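Local coordinates for protein molinate hydrolase (Gulosibacter molinativorax, PDB 4WGX) that probably hydrolyses the thiocarbamate herbicide molinate, as a metal-dependent member of the amidohydrolase superfamily, at residues Val416-Gln421 with Thr432-Val437; Ile5-Gly10 with Val26-Gly31; Ala99-Arg104 with Gly447-Pro452; Pro60-Gly65 with Ala390-Pro395; Met1-Ala6 with Glu439-Asp444. All coordinates share one frame; numbering follows the deposited sequence. Where two conformers were deposited one is given.

Overall arrangement
Contacts 1, 2 and 5 cluster in the small beta domain built from both ends of the chain, whereas contacts 3 and 4 belong to the barrel side. Contact 2 is a buried pairing of apolar strands whose isoleucine face packs on Val-416 and Val-418 of contact 1, a partly buried strand pair with one polar end. Contacts 2 and 5 share Ile-5 and Ala-6 of strand 5-8; contact 5 ties that strand to the turn following contact 1's second strand, with a single backbone bond and charged side chains near solvent. Contact 3, partly buried, relies on side chains gripping a loop's backbone. Contact 4, wholly buried, joins strand 57-64 to a helix junction by one bond and proline packing.

Contact 1: residues Val416-Gln421 with Thr432-Val437; sequences VVVLDQ and TLSHVV
Leu-433 brings its CD2 methyl against two residues of the facing strand: 3.6 Å from Val-417 CB and a tight 3.5 Å from Leu-419 CD2, the side chains slanting across each other in both pairs. On the other face of the sheet, Val-418 and His-435 run alongside one another and point the same way, CB to CB at 3.9 Å; His-435 ND1 is held by Glu-442. Val-418 has CG1 anti to its backbone N (chi1 177°), which sets this methyl 3.8 Å from Ser-434 OG. Ser-434 OG makes a weak hydrogen bond to Asp-420 OD1 (3.0 Å), an oxygen already in a salt bridge with Lys-56. At the strand end, Thr-432 receives two N-H groups: its carbonyl O takes Asp-420 N at 2.9 Å, and its OG1 takes Gln-421 N at 3.3 Å while also bonding Asn-429 O. A valine in place of Thr-432 would probably leave Gln-421 N and the Asn-429 carbonyl without their mate, freeing the turn to shift. Ser-434 N donates to Val-418 O and Val-418 N to His-435 O, so two residues face one: a classic beta bulge in an antiparallel pair that borders strand 57-64.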
# COMPACT_ATOMS: atom_id res chain seq x y z
N VAL A 416 24.15 24.00 36.94
CA VAL A 416 25.46 23.38 37.09
C VAL A 416 25.31 21.89 37.13
O VAL A 416 24.32 21.39 37.62
CB VAL A 416 26.16 23.85 38.40
CG1 VAL A 416 27.52 23.21 38.55
CG2 VAL A 416 26.29 25.37 38.45
N VAL A 417 26.30 21.17 36.59
CA VAL A 417 26.39 19.74 36.83
C VAL A 417 27.78 19.37 37.32
O VAL A 417 28.77 20.03 37.00
CB VAL A 417 26.06 18.89 35.57
CG1 VAL A 417 24.65 19.17 35.08
CG2 VAL A 417 27.07 19.11 34.46
N VAL A 418 27.82 18.31 38.11
CA VAL A 418 29.07 17.79 38.62
C VAL A 418 29.32 16.39 38.09
O VAL A 418 28.44 15.55 38.15
CB VAL A 418 29.06 17.76 40.17
CG1 VAL A 418 30.33 17.16 40.72
CG2 VAL A 418 28.86 19.16 40.72
N LEU A 419 30.52 16.16 37.57
CA LEU A 419 30.91 14.84 37.06
C LEU A 419 31.99 14.19 37.92
O LEU A 419 32.89 14.86 38.41
CB LEU A 419 31.40 14.92 35.61
CG LEU A 419 30.62 15.80 34.64
CD1 LEU A 419 31.30 15.84 33.29
CD2 LEU A 419 29.22 15.28 34.50
N ASP A 420 31.91 12.87 38.08
CA ASP A 420 32.87 12.11 38.86
C ASP A 420 34.21 11.95 38.16
O ASP A 420 35.25 11.91 38.82
CB ASP A 420 32.31 10.73 39.19
CG ASP A 420 31.27 10.77 40.30
OD1 ASP A 420 31.00 11.86 40.84
OD2 ASP A 420 30.74 9.69 40.63
N GLN A 421 34.19 11.84 36.83
CA GLN A 421 35.42 11.66 36.06
C GLN A 421 35.60 12.73 35.01
O GLN A 421 34.69 13.51 34.74
CB GLN A 421 35.45 10.29 35.40
CG GLN A 421 35.63 9.14 36.37
CD GLN A 421 35.43 7.79 35.71
OE1 GLN A 421 36.24 7.37 34.88
NE2 GLN A 421 34.35 7.11 36.07
N THR A 432 29.08 10.54 33.64
CA THR A 432 29.34 10.27 35.05
C THR A 432 28.80 11.35 35.98
O THR A 432 29.47 11.79 36.91
CB THR A 432 30.85 10.12 35.32
OG1 THR A 432 31.53 11.34 35.02
CG2 THR A 432 31.43 9.01 34.48
N LEU A 433 27.56 11.77 35.73
CA LEU A 433 26.89 12.75 36.57
C LEU A 433 26.74 12.28 38.01
O LEU A 433 26.44 11.12 38.24
CB LEU A 433 25.51 13.04 36.01
CG LEU A 433 25.36 13.95 34.80
CD1 LEU A 433 23.91 13.92 34.38
CD2 LEU A 433 25.79 15.37 35.11
N SER A 434 26.95 13.18 38.97
CA SER A 434 26.66 12.85 40.36
C SER A 434 25.82 13.93 41.02
O SER A 434 25.13 13.66 41.99
CB SER A 434 27.95 12.62 41.14
OG SER A 434 28.70 13.80 41.28
N HIS A 435 25.86 15.15 40.49
CA HIS A 435 24.96 16.21 40.94
C HIS A 435 24.47 17.03 39.77
O HIS A 435 25.19 17.25 38.81
CB HIS A 435 25.63 17.13 41.97
CG HIS A 435 26.21 16.40 43.14
ND1 HIS A 435 25.55 16.29 44.35
CD2 HIS A 435 27.38 15.74 43.29
CE1 HIS A 435 26.30 15.60 45.18
NE2 HIS A 435 27.41 15.25 44.57
N VAL A 436 23.24 17.50 39.90
CA VAL A 436 22.58 18.33 38.92
C VAL A 436 21.91 19.46 39.66
O VAL A 436 21.17 19.23 40.60
CB VAL A 436 21.51 17.53 38.12
CG1 VAL A 436 20.62 18.45 37.32
CG2 VAL A 436 22.17 16.52 37.21
N VAL A 437 22.18 20.69 39.22
CA VAL A 437 21.59 21.87 39.83
C VAL A 437 20.98 22.76 38.79
O VAL A 437 21.61 23.07 37.79
CB VAL A 437 22.64 22.68 40.62
CG1 VAL A 437 22.00 23.88 41.28
CG2 VAL A 437 23.32 21.82 41.65

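Contact 2: residues Ile5-Gly10 with Val26-Gly31; sequences IAIVGG and VFIEDG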
# COMPACT_ATOMS: atom_id res chain seq x y z
N ILE A 5 23.16 27.85 47.01
CA ILE A 5 24.01 26.67 47.15
C ILE A 5 25.45 26.99 46.78
O ILE A 5 25.72 28.00 46.12
CB ILE A 5 23.49 25.50 46.26
CG1 ILE A 5 24.12 24.16 46.66
CG2 ILE A 5 23.74 25.79 44.79
CD1 ILE A 5 23.36 22.96 46.12
N ALA A 6 26.37 26.13 47.20
CA ALA A 6 27.78 26.29 46.86
C ALA A 6 28.35 24.96 46.40
O ALA A 6 28.16 23.94 47.04
CB ALA A 6 28.58 26.82 48.05
N ILE A 7 29.06 25.00 45.28
CA ILE A 7 29.68 23.83 44.70
C ILE A 7 31.17 24.02 44.92
O ILE A 7 31.78 24.92 44.35
CB ILE A 7 29.31 23.69 43.21
CG1 ILE A 7 27.80 23.55 43.08
CG2 ILE A 7 29.98 22.48 42.59
CD1 ILE A 7 27.12 24.83 42.70
N VAL A 8 31.74 23.17 45.78
CA VAL A 8 33.00 23.47 46.45
C VAL A 8 34.16 22.56 46.08
O VAL A 8 34.12 21.35 46.31
CB VAL A 8 32.81 23.40 47.99
CG1 VAL A 8 34.13 23.59 48.73
CG2 VAL A 8 31.81 24.45 48.43
N GLY A 9 35.19 23.15 45.49
CA GLY A 9 36.49 22.52 45.40
C GLY A 9 36.69 21.55 44.26
O GLY A 9 37.47 20.60 44.37
N GLY A 10 36.00 21.79 43.15
CA GLY A 10 36.10 20.93 41.99
C GLY A 10 36.85 21.60 40.86
O GLY A 10 37.03 22.81 40.87
N VAL A 26 31.99 27.56 43.22
CA VAL A 26 30.91 28.31 42.60
C VAL A 26 29.85 28.57 43.65
O VAL A 26 29.39 27.64 44.32
CB VAL A 26 30.28 27.56 41.42
CG1 VAL A 26 29.26 28.42 40.72
CG2 VAL A 26 31.34 27.12 40.44
N PHE A 27 29.47 29.83 43.79
CA PHE A 27 28.51 30.23 44.79
C PHE A 27 27.33 30.87 44.09
O PHE A 27 27.49 31.88 43.36
CB PHE A 27 29.14 31.20 45.79
CG PHE A 27 28.27 31.48 46.99
CD1 PHE A 27 28.12 30.53 47.98
CD2 PHE A 27 27.62 32.68 47.12
CE1 PHE A 27 27.33 30.79 49.08
CE2 PHE A 27 26.84 32.93 48.21
CZ PHE A 27 26.69 31.99 49.19
N ILE A 28 26.17 30.26 44.35
CA ILE A 28 24.90 30.66 43.77
C ILE A 28 23.97 31.12 44.88
O ILE A 28 23.78 30.40 45.86
CB ILE A 28 24.23 29.49 43.00
CG1 ILE A 28 25.08 29.10 41.79
CG2 ILE A 28 22.83 29.87 42.55
CD1 ILE A 28 25.02 27.64 41.45
N GLU A 29 23.38 32.30 44.69
CA GLU A 29 22.40 32.89 45.60
C GLU A 29 21.14 33.25 44.88
O GLU A 29 21.18 34.02 43.93
CB GLU A 29 22.93 34.18 46.24
CG GLU A 29 23.96 34.01 47.30
CD GLU A 29 24.46 35.36 47.79
OE1 GLU A 29 23.67 36.10 48.41
OE2 GLU A 29 25.64 35.69 47.52
N ASP A 30 20.01 32.73 45.36
CA ASP A 30 18.71 33.09 44.81
C ASP A 30 18.66 32.87 43.30
O ASP A 30 18.13 33.71 42.57
CB ASP A 30 18.38 34.54 45.15
CG ASP A 30 18.26 34.78 46.65
OD1 ASP A 30 18.31 33.80 47.42
OD2 ASP A 30 18.12 35.95 47.06
N GLY A 31 19.24 31.76 42.85
CA GLY A 31 19.15 31.37 41.45
C GLY A 31 20.36 31.77 40.62
O GLY A 31 20.66 31.13 39.61
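Ile-28 places its CD1 methyl 3.7 Å from Ile-7 CD1 and 4.0 Å from Ile-5 CG2, so one side chain serves two residues of strand 5-8. Its CG1 branch stands anti to the carbonyl carbon (chi1 -65°), which carries CD1 across to them. Ile-5 is turned differently: CG1 is anti to the backbone N (chi1 -165°), leading its ethyl end away from the pair and leaving only the CG2 branch to lie alongside Ile-28. Val-26 belongs to the same face, looser, with its CB 4.4 Å from Ile-7 CD1. On the other face, Phe-27 meets Ala-6 with the edge of its ring, CD1 lying 3.7 Å from the methyl CB, which sits near the ring plane.

Four backbone hydrogen bonds join Ile-5 to Ile-28 and Ile-7 to Val-26, the shortest being Ile-7 N to Val-26 O at 2.8 Å. Beyond the isoleucines, Ile-7 rests on Val-418 and Ile-28 on Val-416, so this sheet packs against its neighbour in the small beta-sandwich common in amidohydrolases. The chemistry is simple: main-chain bonds fix the antiparallel register, while branched apolar side chains, offering no polar partner, would be expected to keep water out from between the two sheets.

Contact 3: residues Ala99-Arg104 with Gly447-Pro452; sequences AQIALR and GLPLSP
Helix 91-104, in the crossover between the parallel barrel strands 57-64 and 107-112, meets the loop Leu-448 to Leu-450 through its last turns. Two polar side chains of the helix take hold of the loop's backbone. Gln-100, extended beyond CG, uses OE1 to accept Leu-450 N at 2.8 Å in a nearly straight bond (164° at the hydrogen). The same oxygen accepts a water, 2.8 Å away, that in turn accepts Ser-451 N, so OE1 steadies two successive peptide groups, one of them through the water. Its NE2 donates to the carbonyl of Glu-133, which fixes the amide's rotation. One turn further on, Arg-104 bends at chi3 (78°) and brings NH1 to Leu-448 O, 2.8 Å apart, the oxygen lying near the edge of the guanidinium but tilted somewhat out of its plane. Ile-101 CG1 lies over the rim of one face of that group and also touches Pro-449 CD at 4.1 Å. A methionine in place of Arg-104 is likely to leave the Leu-448 carbonyl without this donor and let the bend before Pro-449 shift.

That bend is a cis peptide between Leu-448 and Pro-449. Leu-448 turns its side chain onto the helix, with CD1 3.5 Å from Gln-100 O and 4.0 Å from Leu-103 CG. The loop, with no helix or strand of its own, is thus held by two direct side-chain-to-backbone bonds together with the packing of Leu-448 on the helix; because both bonds end on main-chain atoms, they probably depend more on the path of the loop than on its side chains.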
# COMPACT_ATOMS: atom_id res chain seq x y z
N ALA A 99 10.79 16.69 29.39
CA ALA A 99 11.68 17.68 30.01
C ALA A 99 12.39 17.12 31.25
O ALA A 99 13.58 17.36 31.46
CB ALA A 99 10.91 18.92 30.37
N GLN A 100 11.66 16.37 32.07
CA GLN A 100 12.27 15.75 33.25
C GLN A 100 13.32 14.71 32.86
O GLN A 100 14.38 14.60 33.48
CB GLN A 100 11.19 15.14 34.14
CG GLN A 100 10.34 16.21 34.80
CD GLN A 100 9.09 15.68 35.44
OE1 GLN A 100 9.00 14.51 35.80
NE2 GLN A 100 8.10 16.55 35.58
N ILE A 101 13.02 13.94 31.83
CA ILE A 101 13.99 12.97 31.34
C ILE A 101 15.23 13.66 30.79
O ILE A 101 16.34 13.18 30.97
CB ILE A 101 13.34 12.06 30.29
CG1 ILE A 101 12.44 11.06 31.01
CG2 ILE A 101 14.38 11.31 29.45
CD1 ILE A 101 11.41 10.41 30.15
N ALA A 102 15.06 14.79 30.13
CA ALA A 102 16.22 15.57 29.73
C ALA A 102 17.01 16.04 30.96
O ALA A 102 18.23 15.91 30.99
CB ALA A 102 15.81 16.75 28.89
N LEU A 103 16.31 16.59 31.95
CA LEU A 103 16.97 17.02 33.19
C LEU A 103 17.73 15.89 33.88
O LEU A 103 18.81 16.11 34.42
CB LEU A 103 15.94 17.62 34.15
CG LEU A 103 16.39 18.31 35.44
CD1 LEU A 103 17.47 19.35 35.21
CD2 LEU A 103 15.18 18.94 36.05
N ARG A 104 17.20 14.68 33.84
CA ARG A 104 17.89 13.53 34.41
C ARG A 104 19.27 13.27 33.79
O ARG A 104 20.12 12.64 34.41
CB ARG A 104 17.01 12.29 34.28
CG ARG A 104 17.68 10.99 34.73
CD ARG A 104 16.68 9.85 34.74
NE ARG A 104 16.43 9.34 33.40
CZ ARG A 104 15.38 8.61 33.04
NH1 ARG A 104 14.45 8.28 33.93
NH2 ARG A 104 15.26 8.21 31.79
N GLY A 447 15.57 10.23 40.49
CA GLY A 447 14.17 9.95 40.72
C GLY A 447 13.25 10.63 39.71
O GLY A 447 12.06 10.83 39.96
N LEU A 448 13.81 10.99 38.56
CA LEU A 448 13.02 11.54 37.47
C LEU A 448 12.76 10.46 36.43
O LEU A 448 13.56 9.56 36.27
CB LEU A 448 13.74 12.73 36.83
CG LEU A 448 13.91 13.98 37.68
CD1 LEU A 448 14.82 14.95 36.97
CD2 LEU A 448 12.57 14.62 37.97
N PRO A 449 11.62 10.54 35.72
CA PRO A 449 10.53 11.51 35.84
C PRO A 449 9.69 11.25 37.07
O PRO A 449 9.62 10.12 37.54
CB PRO A 449 9.71 11.29 34.57
CG PRO A 449 9.93 9.88 34.24
CD PRO A 449 11.34 9.57 34.64
N LEU A 450 9.04 12.29 37.58
CA LEU A 450 8.28 12.19 38.82
C LEU A 450 7.06 11.30 38.71
O LEU A 450 6.72 10.57 39.64
CB LEU A 450 7.84 13.58 39.27
CG LEU A 450 8.96 14.56 39.61
CD1 LEU A 450 8.36 15.86 40.07
CD2 LEU A 450 9.87 13.99 40.67
N SER A 451 6.40 11.38 37.56
CA SER A 451 5.11 10.76 37.39
C SER A 451 5.04 10.11 36.00
O SER A 451 4.49 10.69 35.06
CB SER A 451 4.02 11.80 37.58
OG SER A 451 2.75 11.22 37.75
N PRO A 452 5.65 8.92 35.86
CA PRO A 452 5.75 8.24 34.57
C PRO A 452 4.42 8.12 33.87
O PRO A 452 3.40 7.79 34.46
CB PRO A 452 6.30 6.87 34.94
CG PRO A 452 7.11 7.14 36.14
CD PRO A 452 6.35 8.17 36.91
O HOH W 1 6.49 13.34 35.17

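Contact 4: residues Pro60-Gly65 with Ala390-Pro395; sequences PGLVNG and AGTANP
Val-63, on strand 57-64 of the amidohydrolase TIM barrel, turns its side chain to the junction where helix 384-390 ends and helix 393-398 begins. One hydrogen bond crosses the contact: Val-63 N donates to Gly-391 O at 2.9 Å, the donor lying well above the carbonyl plane, 42° out of it. The valine's two methyls divide the rest. CG1 stands anti to the backbone N (chi1 -176°) and meets the Pro-395 ring, 3.8 Å from its CG, the two side chains crossing at a slant. CG2 comes 3.5 Å from Thr-392 O, so the branched side chain is wedged between the link and the first turn of the helix. Gly-65 continues this packing, its CA 4.3 Å from Pro-395 CB.

The next shell holds both partners in place. Strand 57-64 bonds through Leu-62 and Asn-64 to strand 107-112, and Gly-65 pairs through its backbone with Leu-339 of strand 337-339. Pro-395 leans on Val-338 of that same strand, while Asn-394 ND2 bonds Leu-337 O, so the start of the helix is fixed to a second barrel strand. Gly-391 is where the chain leaves the preceding helix. Facing Pro-60, Thr-392 has a chi1 of -131°, off the staggered positions, and its buried OG1 has no hydrogen-bond partner in the model, lying 3.6 Å from Pro-60 CG.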
# COMPACT_ATOMS: atom_id res chain seq x y z
N PRO A 60 28.82 23.78 33.36
CA PRO A 60 27.50 24.41 33.36
C PRO A 60 26.41 23.38 33.09
O PRO A 60 26.69 22.26 32.68
CB PRO A 60 27.59 25.42 32.21
CG PRO A 60 28.96 25.29 31.62
CD PRO A 60 29.54 24.02 32.11
N GLY A 61 25.17 23.76 33.35
CA GLY A 61 24.06 22.89 33.04
C GLY A 61 24.05 22.66 31.55
O GLY A 61 24.29 23.58 30.77
N LEU A 62 23.81 21.42 31.14
CA LEU A 62 23.88 21.05 29.74
C LEU A 62 22.70 21.62 28.97
O LEU A 62 21.63 21.84 29.52
CB LEU A 62 23.96 19.53 29.61
CG LEU A 62 25.15 18.97 30.38
CD1 LEU A 62 25.26 17.47 30.22
CD2 LEU A 62 26.45 19.61 29.96
N VAL A 63 22.93 21.88 27.68
CA VAL A 63 21.96 22.56 26.83
C VAL A 63 21.81 21.78 25.53
O VAL A 63 22.80 21.46 24.87
CB VAL A 63 22.42 24.01 26.54
CG1 VAL A 63 21.37 24.74 25.75
CG2 VAL A 63 22.70 24.75 27.84
N ASN A 64 20.57 21.45 25.17
CA ASN A 64 20.28 20.74 23.93
C ASN A 64 19.58 21.67 22.97
O ASN A 64 18.47 22.12 23.24
CB ASN A 64 19.42 19.50 24.19
CG ASN A 64 19.40 18.54 23.01
OD1 ASN A 64 19.31 18.95 21.86
ND2 ASN A 64 19.50 17.25 23.30
N GLY A 65 20.22 21.93 21.84
CA GLY A 65 19.72 22.87 20.86
C GLY A 65 18.59 22.39 19.96
O GLY A 65 18.10 23.17 19.14
N ALA A 390 29.86 22.93 22.49
CA ALA A 390 28.71 22.70 21.62
C ALA A 390 27.43 22.36 22.37
O ALA A 390 26.35 22.71 21.93
CB ALA A 390 29.03 21.60 20.64
N GLY A 391 27.54 21.64 23.49
CA GLY A 391 26.38 21.27 24.29
C GLY A 391 26.15 22.17 25.50
O GLY A 391 25.59 21.74 26.51
N THR A 392 26.56 23.43 25.41
CA THR A 392 26.62 24.25 26.60
C THR A 392 26.54 25.75 26.23
O THR A 392 25.46 26.33 26.31
CB THR A 392 27.88 23.79 27.45
OG1 THR A 392 27.50 23.58 28.81
CG2 THR A 392 29.07 24.70 27.38
N ALA A 393 27.61 26.37 25.76
CA ALA A 393 27.60 27.80 25.45
C ALA A 393 27.01 28.09 24.08
O ALA A 393 26.22 29.02 23.91
CB ALA A 393 29.01 28.36 25.51
N ASN A 394 27.39 27.27 23.11
CA ASN A 394 27.08 27.52 21.71
C ASN A 394 25.59 27.61 21.42
O ASN A 394 25.16 28.55 20.74
CB ASN A 394 27.76 26.44 20.87
CG ASN A 394 29.26 26.46 21.03
OD1 ASN A 394 29.79 27.22 21.84
ND2 ASN A 394 29.96 25.63 20.27
N PRO A 395 24.79 26.67 21.94
CA PRO A 395 23.35 26.84 21.72
C PRO A 395 22.80 28.07 22.42
O PRO A 395 21.94 28.74 21.87
CB PRO A 395 22.75 25.55 22.30
CG PRO A 395 23.85 24.79 22.90
CD PRO A 395 25.13 25.33 22.41

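Contact 5: residues Met1-Ala6 with Glu439-Asp444; sequences MGETIA and EGREID
Glu-3 and Glu-439 supply the hydrogen bond between these segments: Glu-3 N donates to Glu-439 O at 3.1 Å, nearly straight at 168°. The same carbonyl oxygen also receives a CA-H contact from Gly-2 CA at 3.5 Å.

Close van der Waals packing centres on Gly-440. Its positive phi suits glycine, and a CB there would clash with Glu-3 O, so the chain can come in with its CA 3.7 Å from that oxygen. Ile-5 rests its CG2 branch on Gly-440 O, 3.5 Å away, while its ethyl end, CD1, reaches Glu-442 CB at 4.2 Å.

The carboxylate of Glu-3 lies against the aliphatic part of Arg-441 and not its guanidinium: OE2 is 3.6 Å from CD of the arginine, and the two charged planes stand 62° apart. Arg-441 instead forms a salt bridge with Glu-133, and Glu-439 one with Arg-136; at 4.7 Å from Glu-3 OE2 to Arg-441 NE, the attraction is probably modest and is no salt bridge.

In the fold, the N-terminal arm lies across the tight turn between strands 433-438 and 441-442, just before it enters strand 5-8 beside strands 24-29 and 50-52.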
# COMPACT_ATOMS: atom_id res chain seq x y z
N MET A 1 11.69 31.45 41.86
CA MET A 1 12.09 30.02 41.74
C MET A 1 13.56 29.76 42.09
O MET A 1 13.96 28.60 42.11
CB MET A 1 11.80 29.51 40.31
CG MET A 1 10.75 28.39 40.18
SD MET A 1 9.41 28.39 41.39
CE MET A 1 10.04 27.20 42.58
N GLY A 2 14.36 30.79 42.38
CA GLY A 2 15.76 30.46 42.67
C GLY A 2 16.06 30.10 44.12
O GLY A 2 15.36 30.53 45.03
N GLU A 3 17.12 29.32 44.31
CA GLU A 3 17.59 28.95 45.64
C GLU A 3 19.10 29.19 45.75
O GLU A 3 19.70 29.76 44.85
CB GLU A 3 17.23 27.48 45.93
CG GLU A 3 15.73 27.19 45.84
CD GLU A 3 15.37 25.80 46.35
OE1 GLU A 3 16.27 25.10 46.85
OE2 GLU A 3 14.18 25.42 46.27
N THR A 4 19.70 28.76 46.86
CA THR A 4 21.09 29.10 47.17
C THR A 4 21.92 27.86 47.49
O THR A 4 21.46 26.94 48.15
CB THR A 4 21.15 30.09 48.36
OG1 THR A 4 20.56 31.34 47.98
CG2 THR A 4 22.58 30.34 48.81
N ILE A 5 23.16 27.85 47.01
CA ILE A 5 24.01 26.67 47.15
C ILE A 5 25.45 26.99 46.78
O ILE A 5 25.72 28.00 46.12
CB ILE A 5 23.49 25.50 46.26
CG1 ILE A 5 24.12 24.16 46.66
CG2 ILE A 5 23.74 25.79 44.79
CD1 ILE A 5 23.36 22.96 46.12
N ALA A 6 26.37 26.13 47.20
CA ALA A 6 27.78 26.29 46.86
C ALA A 6 28.35 24.96 46.40
O ALA A 6 28.16 23.94 47.04
CB ALA A 6 28.58 26.82 48.05
N GLU A 439 19.08 26.54 38.70
CA GLU A 439 18.78 27.80 39.38
C GLU A 439 19.04 27.69 40.89
O GLU A 439 18.27 28.16 41.71
CB GLU A 439 17.35 28.23 39.09
CG GLU A 439 17.26 29.19 37.91
CD GLU A 439 15.84 29.58 37.57
OE1 GLU A 439 15.33 30.52 38.20
OE2 GLU A 439 15.25 28.98 36.65
N GLY A 440 20.15 27.04 41.22
CA GLY A 440 20.62 26.94 42.59
C GLY A 440 19.94 25.87 43.42
O GLY A 440 20.28 25.68 44.59
N ARG A 441 18.97 25.19 42.83
CA ARG A 441 18.24 24.11 43.49
C ARG A 441 18.80 22.77 43.05
O ARG A 441 18.83 22.47 41.85
CB ARG A 441 16.75 24.20 43.16
CG ARG A 441 15.94 22.98 43.59
CD ARG A 441 14.45 23.21 43.41
NE ARG A 441 14.06 23.45 42.02
CZ ARG A 441 13.73 22.49 41.15
NH1 ARG A 441 13.74 21.21 41.50
NH2 ARG A 441 13.38 22.82 39.91
N GLU A 442 19.25 21.94 43.99
CA GLU A 442 19.78 20.64 43.61
C GLU A 442 18.61 19.71 43.30
O GLU A 442 17.58 19.75 43.97
CB GLU A 442 20.67 20.05 44.69
CG GLU A 442 21.19 18.68 44.32
CD GLU A 442 22.33 18.20 45.20
OE1 GLU A 442 22.52 18.77 46.30
OE2 GLU A 442 23.02 17.25 44.79
N ILE A 443 18.80 18.88 42.28
CA ILE A 443 17.74 18.05 41.72
C ILE A 443 17.98 16.60 42.10
O ILE A 443 19.08 16.11 41.93
CB ILE A 443 17.70 18.15 40.16
CG1 ILE A 443 17.56 19.60 39.69
CG2 ILE A 443 16.61 17.28 39.56
CD1 ILE A 443 16.33 20.30 40.19
N ASP A 444 16.95 15.92 42.62
CA ASP A 444 17.04 14.47 42.79
C ASP A 444 16.85 13.85 41.42
O ASP A 444 15.75 13.42 41.06
CB ASP A 444 15.99 13.96 43.78
CG ASP A 444 16.07 12.45 43.99
OD1 ASP A 444 17.07 11.83 43.56
OD2 ASP A 444 15.14 11.87 44.58